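Local coordinates for proto-oncogene tyrosine-protein kinase receptor Ret (Danio rerio, PDB 7AMK) that acts as a receptor tyrosine kinase whose extracellular cadherin-like domains take part in assembly with the ligand GDNF and its co-receptor GFR alpha 1, at residues L23-M28 and V107-S112; S127-P132 and Y164-G169; L245-R250 and L360-R365. The protein carries 4 engineered substitutions. All coordinates share one frame; numbering follows the deposited sequence.

Contact 1: residues L23-M28 and V107-S112; sequences LQVISM and VEVKLS
Leu23 and Val109 make the tightest of a short run of purely apolar contacts between residues 23-28 and 107-112, with Leu23 CD2 lying 3.8 Å from Val109 CG1. The two side chains pass alongside each other, running in opposite senses. Leu23 holds its CG between the backbone N and the carbonyl carbon (chi1 51°), and from there the branch ending in CD2 also approaches a second leucine: CD2 of Leu23 is 4.3 Å from the methyl CD2 of Leu111. One step along, Val25 meets two valines at once, its CG2 at 4.3 Å from CG2 of Val109 and its CG1 at 4.5 Å from CG2 of Val107. Val109 is therefore shared, giving CG1 to Leu23 and CG2 to Val25.

Hydrogen bonds instead stay within each sheet layer. No such bond joins the two segments, whose closest CA atoms, those of Val25 and Val107, are still 8.2 Å apart. Leu23 is backbone-bonded to Leu60 and Val25 to Gly58, while Val107 pairs with Val89 in its own sheet. Leu60 also packs on both Leu23 and Val109, adding a further side chain to the same buried layer. Branched side chains interleaving between two separately bonded sheets are the hallmark of a beta-sandwich core, here that of RET cadherin-like domain 1.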
loop_
_atom_site.group_PDB
_atom_site.type_symbol
_atom_site.label_atom_id
_atom_site.label_comp_id
_atom_site.label_asym_id
_atom_site.label_seq_id
_atom_site.Cartn_x
_atom_site.Cartn_y
_atom_site.Cartn_z
ATOM N N LEU A 23 11.526 17.874 -56.805
ATOM C CA LEU A 23 12.068 17.174 -55.651
ATOM C C LEU A 23 11.934 15.683 -55.924
ATOM O O LEU A 23 11.278 15.266 -56.881
ATOM C CB LEU A 23 11.353 17.572 -54.348
ATOM C CG LEU A 23 9.811 17.511 -54.338
ATOM C CD1 LEU A 23 9.235 16.089 -54.114
ATOM C CD2 LEU A 23 9.235 18.491 -53.322
ATOM N N GLN A 24 12.572 14.890 -55.070
ATOM C CA GLN A 24 12.587 13.436 -55.173
ATOM C C GLN A 24 12.083 12.828 -53.868
ATOM O O GLN A 24 12.689 13.036 -52.809
ATOM C CB GLN A 24 13.991 12.938 -55.489
ATOM C CG GLN A 24 14.052 11.427 -55.661
ATOM C CD GLN A 24 15.481 10.942 -55.708
ATOM O OE1 GLN A 24 16.395 11.738 -55.917
ATOM N NE2 GLN A 24 15.688 9.632 -55.494
ATOM N N VAL A 25 10.946 12.125 -53.945
ATOM C CA VAL A 25 10.377 11.368 -52.826
ATOM C C VAL A 25 11.161 10.075 -52.670
ATOM O O VAL A 25 11.393 9.359 -53.657
ATOM C CB VAL A 25 8.894 11.051 -53.086
ATOM C CG1 VAL A 25 8.362 10.054 -52.073
ATOM C CG2 VAL A 25 8.062 12.303 -53.097
ATOM N N ILE A 26 11.544 9.744 -51.433
ATOM C CA ILE A 26 12.359 8.568 -51.141
ATOM C C ILE A 26 11.507 7.492 -50.480
ATOM O O ILE A 26 10.738 7.779 -49.551
ATOM C CB ILE A 26 13.555 8.907 -50.240
ATOM C CG1 ILE A 26 14.419 9.975 -50.891
ATOM C CG2 ILE A 26 14.363 7.628 -49.917
ATOM C CD1 ILE A 26 15.211 9.458 -52.048
ATOM N N SER A 27 11.668 6.250 -50.932
ATOM C CA SER A 27 11.080 5.105 -50.249
ATOM C C SER A 27 12.190 4.128 -49.908
ATOM O O SER A 27 13.028 3.821 -50.756
ATOM C CB SER A 27 10.025 4.406 -51.118
ATOM O OG SER A 27 9.326 3.392 -50.404
ATOM N N MET A 28 12.218 3.650 -48.677
ATOM C CA MET A 28 13.241 2.695 -48.289
ATOM C C MET A 28 12.707 1.270 -48.318
ATOM O O MET A 28 11.572 1.007 -47.902
ATOM C CB MET A 28 13.798 3.052 -46.928
ATOM C CG MET A 28 14.564 4.358 -47.053
ATOM S SD MET A 28 15.799 4.484 -45.831
ATOM C CE MET A 28 16.975 3.244 -46.386
ATOM N N VAL A 107 2.742 10.043 -48.549
ATOM C CA VAL A 107 3.598 11.156 -48.150
ATOM C C VAL A 107 2.903 12.457 -48.521
ATOM O O VAL A 107 2.232 12.541 -49.554
ATOM C CB VAL A 107 4.979 11.081 -48.829
ATOM C CG1 VAL A 107 5.860 12.163 -48.323
ATOM C CG2 VAL A 107 5.614 9.772 -48.530
ATOM N N GLU A 108 3.080 13.479 -47.701
ATOM C CA GLU A 108 2.559 14.798 -48.007
ATOM C C GLU A 108 3.673 15.623 -48.655
ATOM O O GLU A 108 4.788 15.711 -48.126
ATOM C CB GLU A 108 1.999 15.456 -46.739
ATOM C CG GLU A 108 1.492 16.894 -46.920
ATOM C CD GLU A 108 0.742 17.472 -45.705
ATOM O OE1 GLU A 108 0.199 16.716 -44.851
ATOM O OE2 GLU A 108 0.679 18.721 -45.621
ATOM N N VAL A 109 3.385 16.200 -49.816
ATOM C CA VAL A 109 4.298 17.119 -50.483
ATOM C C VAL A 109 3.635 18.484 -50.449
ATOM O O VAL A 109 2.652 18.738 -51.159
ATOM C CB VAL A 109 4.624 16.683 -51.916
ATOM C CG1 VAL A 109 5.640 17.613 -52.516
ATOM C CG2 VAL A 109 5.121 15.229 -51.936
ATOM N N LYS A 110 4.165 19.370 -49.621
ATOM C CA LYS A 110 3.542 20.662 -49.375
ATOM C C LYS A 110 4.322 21.703 -50.169
ATOM O O LYS A 110 5.503 21.953 -49.900
ATOM C CB LYS A 110 3.511 20.973 -47.879
ATOM C CG LYS A 110 2.273 21.715 -47.427
ATOM C CD LYS A 110 2.128 21.711 -45.906
ATOM C CE LYS A 110 0.786 22.291 -45.477
ATOM N N LEU A 111 3.681 22.262 -51.186
ATOM C CA LEU A 111 4.322 23.217 -52.070
ATOM C C LEU A 111 3.768 24.605 -51.771
ATOM O O LEU A 111 2.585 24.758 -51.449
ATOM C CB LEU A 111 4.114 22.822 -53.536
ATOM C CG LEU A 111 4.646 21.438 -53.952
ATOM C CD1 LEU A 111 4.178 21.067 -55.336
ATOM C CD2 LEU A 111 6.159 21.394 -53.915
ATOM N N SER A 112 4.640 25.602 -51.816
ATOM C CA SER A 112 4.254 26.989 -51.603
ATOM C C SER A 112 4.338 27.677 -52.945
ATOM O O SER A 112 5.424 27.796 -53.526
ATOM C CB SER A 112 5.147 27.675 -50.575
ATOM O OG SER A 112 4.955 27.105 -49.294
#

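Contact 2: residues S127-P132 and Y164-G169; sequences STLCFP and YTISYG
Tyr168 OH is gripped from two directions, donating a hydrogen bond to Cys130 O at 2.7 Å and receiving one from a water. That water also donates to Leu129 O, so the phenol is tied, directly and through the water, to consecutive carbonyls in the last turn of helix 126-130. The setting is a short helix packed against a cadherin-type beta sheet, in which strand 165-170, bearing Tyr168, is an outermost strand. The direct bond lies in the carbonyl plane, on a lone pair of Cys130 O, with a C=O...O angle of 122°. Cys130 is further fixed by its disulfide to Cys207 of the neighbouring strand.

Beside this polar cluster, the edge of Tyr168 is directed toward the face of Phe131 in an offset edge-to-face pair, the planes at 72° and the centroids 5.8 Å apart. A phenylalanine in place of Tyr168 would probably keep this aromatic pairing but leave Cys130 O and the water without their hydroxyl mate.

Leu129 carries the apolar half. Its CG is anti to the backbone N (chi1 169°), and both methyls lie close to Ile166 CD1, which comes within 3.7 Å of Leu129 CG. Tyr164, whose hydroxyl is hydrogen-bonded to Glu212, takes the other contact at its ring edge: Leu129 CD2 lies in the ring plane, 3.7 Å from Tyr164 CD2.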
loop_
_atom_site.group_PDB
_atom_site.type_symbol
_atom_site.label_atom_id
_atom_site.label_comp_id
_atom_site.label_asym_id
_atom_site.label_seq_id
_atom_site.Cartn_x
_atom_site.Cartn_y
_atom_site.Cartn_z
ATOM N N SER A 127 23.744 29.479 -49.135
ATOM C CA SER A 127 23.145 28.583 -48.154
ATOM C C SER A 127 21.773 28.095 -48.608
ATOM O O SER A 127 21.460 26.909 -48.469
ATOM C CB SER A 127 23.061 29.272 -46.790
ATOM O OG SER A 127 22.306 30.454 -46.870
ATOM N N THR A 128 20.958 28.990 -49.190
ATOM C CA THR A 128 19.651 28.589 -49.704
ATOM C C THR A 128 19.796 27.647 -50.891
ATOM O O THR A 128 19.035 26.684 -51.017
ATOM C CB THR A 128 18.829 29.818 -50.128
ATOM O OG1 THR A 128 18.835 30.804 -49.090
ATOM C CG2 THR A 128 17.383 29.414 -50.428
ATOM N N LEU A 129 20.738 27.939 -51.798
ATOM C CA LEU A 129 20.962 27.056 -52.938
ATOM C C LEU A 129 21.295 25.642 -52.482
ATOM O O LEU A 129 20.847 24.658 -53.088
ATOM C CB LEU A 129 22.090 27.606 -53.811
ATOM C CG LEU A 129 22.615 26.660 -54.903
ATOM C CD1 LEU A 129 21.537 26.311 -55.955
ATOM C CD2 LEU A 129 23.848 27.243 -55.580
ATOM N N CYS A 130 22.075 25.534 -51.413
ATOM C CA CYS A 130 22.584 24.291 -50.863
ATOM C C CYS A 130 21.544 23.509 -50.057
ATOM O O CYS A 130 21.400 22.295 -50.239
ATOM C CB CYS A 130 23.799 24.617 -49.991
ATOM S SG CYS A 130 25.305 24.807 -50.981
ATOM N N PHE A 131 20.835 24.179 -49.146
ATOM C CA PHE A 131 20.033 23.484 -48.149
ATOM C C PHE A 131 18.685 24.158 -47.970
ATOM O O PHE A 131 18.610 25.389 -47.898
ATOM C CB PHE A 131 20.724 23.433 -46.782
ATOM C CG PHE A 131 22.022 22.688 -46.771
ATOM C CD1 PHE A 131 22.049 21.295 -46.786
ATOM C CD2 PHE A 131 23.220 23.374 -46.683
ATOM C CE1 PHE A 131 23.258 20.618 -46.746
ATOM C CE2 PHE A 131 24.435 22.687 -46.634
ATOM C CZ PHE A 131 24.448 21.308 -46.677
ATOM N N PRO A 132 17.615 23.372 -47.851
ATOM C CA PRO A 132 16.306 23.946 -47.516
ATOM C C PRO A 132 16.382 24.823 -46.279
ATOM O O PRO A 132 17.242 24.665 -45.411
ATOM C CB PRO A 132 15.432 22.720 -47.262
ATOM C CG PRO A 132 16.104 21.612 -48.036
ATOM C CD PRO A 132 17.570 21.910 -48.019
ATOM N N TYR A 164 26.649 26.611 -61.868
ATOM C CA TYR A 164 27.344 26.218 -60.650
ATOM C C TYR A 164 27.439 24.702 -60.592
ATOM O O TYR A 164 26.491 24.008 -60.958
ATOM C CB TYR A 164 26.613 26.734 -59.402
ATOM C CG TYR A 164 26.739 28.220 -59.173
ATOM C CD1 TYR A 164 27.580 28.991 -59.963
ATOM C CD2 TYR A 164 26.027 28.851 -58.161
ATOM C CE1 TYR A 164 27.706 30.336 -59.756
ATOM C CE2 TYR A 164 26.149 30.219 -57.950
ATOM C CZ TYR A 164 26.992 30.948 -58.751
ATOM O OH TYR A 164 27.133 32.300 -58.556
ATOM N N THR A 165 28.575 24.184 -60.135
ATOM C CA THR A 165 28.659 22.771 -59.788
ATOM C C THR A 165 28.464 22.617 -58.284
ATOM O O THR A 165 28.967 23.420 -57.495
ATOM C CB THR A 165 29.992 22.162 -60.210
ATOM O OG1 THR A 165 31.045 22.823 -59.510
ATOM C CG2 THR A 165 30.187 22.334 -61.698
ATOM N N ILE A 166 27.732 21.581 -57.894
ATOM C CA ILE A 166 27.323 21.380 -56.509
ATOM C C ILE A 166 27.567 19.929 -56.147
ATOM O O ILE A 166 27.033 19.032 -56.805
ATOM C CB ILE A 166 25.841 21.724 -56.285
ATOM C CG1 ILE A 166 25.514 23.131 -56.758
ATOM C CG2 ILE A 166 25.484 21.595 -54.810
ATOM C CD1 ILE A 166 24.103 23.586 -56.384
ATOM N N SER A 167 28.353 19.687 -55.105
ATOM C CA SER A 167 28.487 18.333 -54.592
ATOM C C SER A 167 28.265 18.344 -53.079
ATOM O O SER A 167 28.413 19.377 -52.426
ATOM C CB SER A 167 29.850 17.737 -54.990
ATOM O OG SER A 167 30.942 18.453 -54.447
ATOM N N TYR A 168 27.878 17.199 -52.524
ATOM C CA TYR A 168 27.603 17.082 -51.096
ATOM C C TYR A 168 28.469 15.986 -50.490
ATOM O O TYR A 168 28.885 15.056 -51.183
ATOM C CB TYR A 168 26.120 16.763 -50.828
ATOM C CG TYR A 168 25.196 17.872 -51.205
ATOM C CD1 TYR A 168 24.704 17.983 -52.500
ATOM C CD2 TYR A 168 24.821 18.845 -50.277
ATOM C CE1 TYR A 168 23.850 19.012 -52.861
ATOM C CE2 TYR A 168 24.003 19.869 -50.625
ATOM C CZ TYR A 168 23.517 19.958 -51.927
ATOM O OH TYR A 168 22.677 20.993 -52.271
ATOM N N GLY A 169 28.760 16.114 -49.193
ATOM C CA GLY A 169 29.423 15.051 -48.459
ATOM C C GLY A 169 28.981 14.980 -47.013
ATOM O O GLY A 169 28.522 15.970 -46.439
HETATM O O HOH W 1 21.093 22.273 -54.365
#

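Contact 3: residues L245-R250 and L360-R365; sequences LVEFDR and LPVPIR
Arg250 and Leu360 are joined by the shortest polar bond here, Arg250 NH2 donating to Leu360 O at 2.8 Å. The carbonyl oxygen sits in the guanidinium plane, whereas the donor is tilted 25° from the carbonyl plane. Nearly as short is the backbone bond from Leu360 N to Val246 O, 2.9 Å long. Leu360 is thus held through both its N-H and its carbonyl. With Val246 also backbone-bonded to Thr358, the pattern carries the parallel pairing of strands 241-246 and 350-359 one step further.

The Arg250 side chain, bent at chi3 (108°), folds back so that NE makes a weak bond to Glu247 O within its own segment, and NH1 reaches Leu325 O in a further weak bond. Val362 closes over this turn: its CG2 lies 3.4 Å from Glu247 O and 3.7 Å from Arg250 NE. On its other branch, CG1 of Val362 meets CD1 of Phe248 more loosely, at 4.4 Å.

Farther out, Leu360 CD1 meets both a leucine and a carboxylate. It is only 3.5 Å from Leu245 CD1, a tight carbon pair, and 3.4 Å from Glu247 OE1. Leu245 itself touches a fucose of an attached glycan, while Phe248 and Arg250 are backbone-bonded to Lys397 of cadherin-like domain 4. An arginine bonded to carbonyls of both segments, Glu247 O weakly and Leu360 O at the shorter distance, means that a side chain supplies donors to main-chain carbonyls beyond the strand ends, and its charge would probably strengthen both bonds.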
loop_
_atom_site.group_PDB
_atom_site.type_symbol
_atom_site.label_atom_id
_atom_site.label_comp_id
_atom_site.label_asym_id
_atom_site.label_seq_id
_atom_site.Cartn_x
_atom_site.Cartn_y
_atom_site.Cartn_z
ATOM N N LEU A 245 3.638 -15.511 1.453
ATOM C CA LEU A 245 2.934 -16.009 2.624
ATOM C C LEU A 245 1.626 -15.249 2.748
ATOM O O LEU A 245 1.623 -14.014 2.738
ATOM C CB LEU A 245 3.771 -15.849 3.899
ATOM C CG LEU A 245 3.098 -16.383 5.182
ATOM C CD1 LEU A 245 2.848 -17.886 5.099
ATOM C CD2 LEU A 245 3.853 -16.035 6.472
ATOM N N VAL A 246 0.524 -15.986 2.828
ATOM C CA VAL A 246 -0.788 -15.431 3.146
ATOM C C VAL A 246 -1.171 -15.926 4.535
ATOM O O VAL A 246 -1.368 -17.132 4.743
ATOM C CB VAL A 246 -1.857 -15.841 2.131
ATOM C CG1 VAL A 246 -3.178 -15.177 2.504
ATOM C CG2 VAL A 246 -1.416 -15.491 0.726
ATOM N N GLU A 247 -1.311 -14.996 5.475
ATOM C CA GLU A 247 -1.646 -15.338 6.848
ATOM C C GLU A 247 -2.614 -14.301 7.401
ATOM O O GLU A 247 -3.801 -14.320 7.053
ATOM C CB GLU A 247 -0.376 -15.441 7.706
ATOM C CG GLU A 247 -0.637 -15.949 9.148
ATOM C CD GLU A 247 0.630 -16.407 9.872
ATOM O OE1 GLU A 247 1.750 -16.074 9.417
ATOM O OE2 GLU A 247 0.504 -17.105 10.899
ATOM N N PHE A 248 -2.109 -13.383 8.234
ATOM C CA PHE A 248 -2.979 -12.439 8.931
ATOM C C PHE A 248 -3.552 -11.374 8.011
ATOM O O PHE A 248 -4.560 -10.760 8.357
ATOM C CB PHE A 248 -2.218 -11.783 10.087
ATOM C CG PHE A 248 -1.758 -12.764 11.117
ATOM C CD1 PHE A 248 -2.666 -13.365 11.976
ATOM C CD2 PHE A 248 -0.426 -13.116 11.211
ATOM C CE1 PHE A 248 -2.252 -14.283 12.916
ATOM C CE2 PHE A 248 -0.009 -14.038 12.151
ATOM C CZ PHE A 248 -0.914 -14.619 12.996
ATOM N N ASP A 249 -2.953 -11.156 6.840
ATOM C CA ASP A 249 -3.485 -10.224 5.848
ATOM C C ASP A 249 -4.111 -11.035 4.730
ATOM O O ASP A 249 -3.400 -11.630 3.916
ATOM C CB ASP A 249 -2.401 -9.305 5.291
ATOM C CG ASP A 249 -2.934 -8.341 4.228
ATOM O OD1 ASP A 249 -3.911 -8.675 3.518
ATOM O OD2 ASP A 249 -2.370 -7.234 4.099
ATOM N N ARG A 250 -5.432 -11.010 4.658
ATOM C CA ARG A 250 -6.153 -11.751 3.636
ATOM C C ARG A 250 -7.129 -10.859 2.878
ATOM O O ARG A 250 -8.081 -11.369 2.290
ATOM C CB ARG A 250 -6.889 -12.934 4.275
ATOM C CG ARG A 250 -6.313 -13.357 5.610
ATOM C CD ARG A 250 -7.069 -14.535 6.197
ATOM N NE ARG A 250 -6.296 -15.775 6.140
ATOM C CZ ARG A 250 -6.592 -16.802 5.356
ATOM N NH1 ARG A 250 -7.626 -16.767 4.544
ATOM N NH2 ARG A 250 -5.837 -17.895 5.398
ATOM N N LEU A 360 -1.473 -19.975 5.184
ATOM C CA LEU A 360 -1.751 -20.610 6.464
ATOM C C LEU A 360 -3.150 -20.244 6.932
ATOM O O LEU A 360 -3.673 -19.186 6.572
ATOM C CB LEU A 360 -0.748 -20.162 7.516
ATOM C CG LEU A 360 0.714 -20.137 7.096
ATOM C CD1 LEU A 360 1.478 -19.213 8.013
ATOM C CD2 LEU A 360 1.300 -21.525 7.160
ATOM N N PRO A 361 -3.763 -21.115 7.720
ATOM C CA PRO A 361 -5.031 -20.772 8.361
ATOM C C PRO A 361 -4.824 -19.825 9.529
ATOM O O PRO A 361 -3.758 -19.776 10.148
ATOM C CB PRO A 361 -5.546 -22.129 8.855
ATOM C CG PRO A 361 -4.295 -22.875 9.160
ATOM C CD PRO A 361 -3.315 -22.470 8.095
ATOM N N VAL A 362 -5.870 -19.074 9.838
ATOM C CA VAL A 362 -5.808 -18.132 10.948
ATOM C C VAL A 362 -6.790 -18.601 12.023
ATOM O O VAL A 362 -8.017 -18.559 11.812
ATOM C CB VAL A 362 -6.103 -16.699 10.486
ATOM C CG1 VAL A 362 -6.274 -15.787 11.671
ATOM C CG2 VAL A 362 -4.947 -16.219 9.579
ATOM N N PRO A 363 -6.303 -19.069 13.172
ATOM C CA PRO A 363 -7.205 -19.470 14.256
ATOM C C PRO A 363 -7.932 -18.268 14.838
ATOM O O PRO A 363 -7.414 -17.149 14.844
ATOM C CB PRO A 363 -6.256 -20.091 15.285
ATOM C CG PRO A 363 -4.962 -19.387 15.053
ATOM C CD PRO A 363 -4.884 -19.158 13.569
ATOM N N ILE A 364 -9.155 -18.506 15.294
ATOM C CA ILE A 364 -9.986 -17.487 15.916
ATOM C C ILE A 364 -10.143 -17.898 17.373
ATOM O O ILE A 364 -10.768 -18.918 17.680
ATOM C CB ILE A 364 -11.350 -17.343 15.221
ATOM C CG1 ILE A 364 -11.189 -17.003 13.735
ATOM C CG2 ILE A 364 -12.199 -16.305 15.920
ATOM C CD1 ILE A 364 -10.470 -15.683 13.474
ATOM N N ARG A 365 -9.572 -17.113 18.280
ATOM C CA ARG A 365 -9.460 -17.592 19.646
ATOM C C ARG A 365 -8.862 -16.498 20.518
ATOM O O ARG A 365 -7.914 -15.818 20.112
ATOM C CB ARG A 365 -8.595 -18.860 19.711
ATOM C CG ARG A 365 -7.117 -18.615 19.376
ATOM C CD ARG A 365 -6.326 -19.911 19.273
ATOM N NE ARG A 365 -4.937 -19.644 18.936
ATOM C CZ ARG A 365 -4.114 -20.514 18.366
ATOM N NH1 ARG A 365 -4.521 -21.729 18.018
ATOM N NH2 ARG A 365 -2.852 -20.153 18.133
#

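How the contacts relate
The three contacts follow one another along the chain: both segments of one contact precede those of the next. Contacts 1 and 2 are neighbours, with centres 19 Å apart and nearest atoms about 9 Å apart; strand 106-114 of contact 1 is followed in the chain by helix 126-130 of contact 2. Contact 3 lies on the opposite side of the chain's centre, its centre 68 Å from that of contact 1 and 78 Å from that of contact 2. They share no sheet: a sandwich core, a helix on a sheet, and a strand-end junction toward domain 4 lie in different parts of an elongated, multidomain receptor ectodomain.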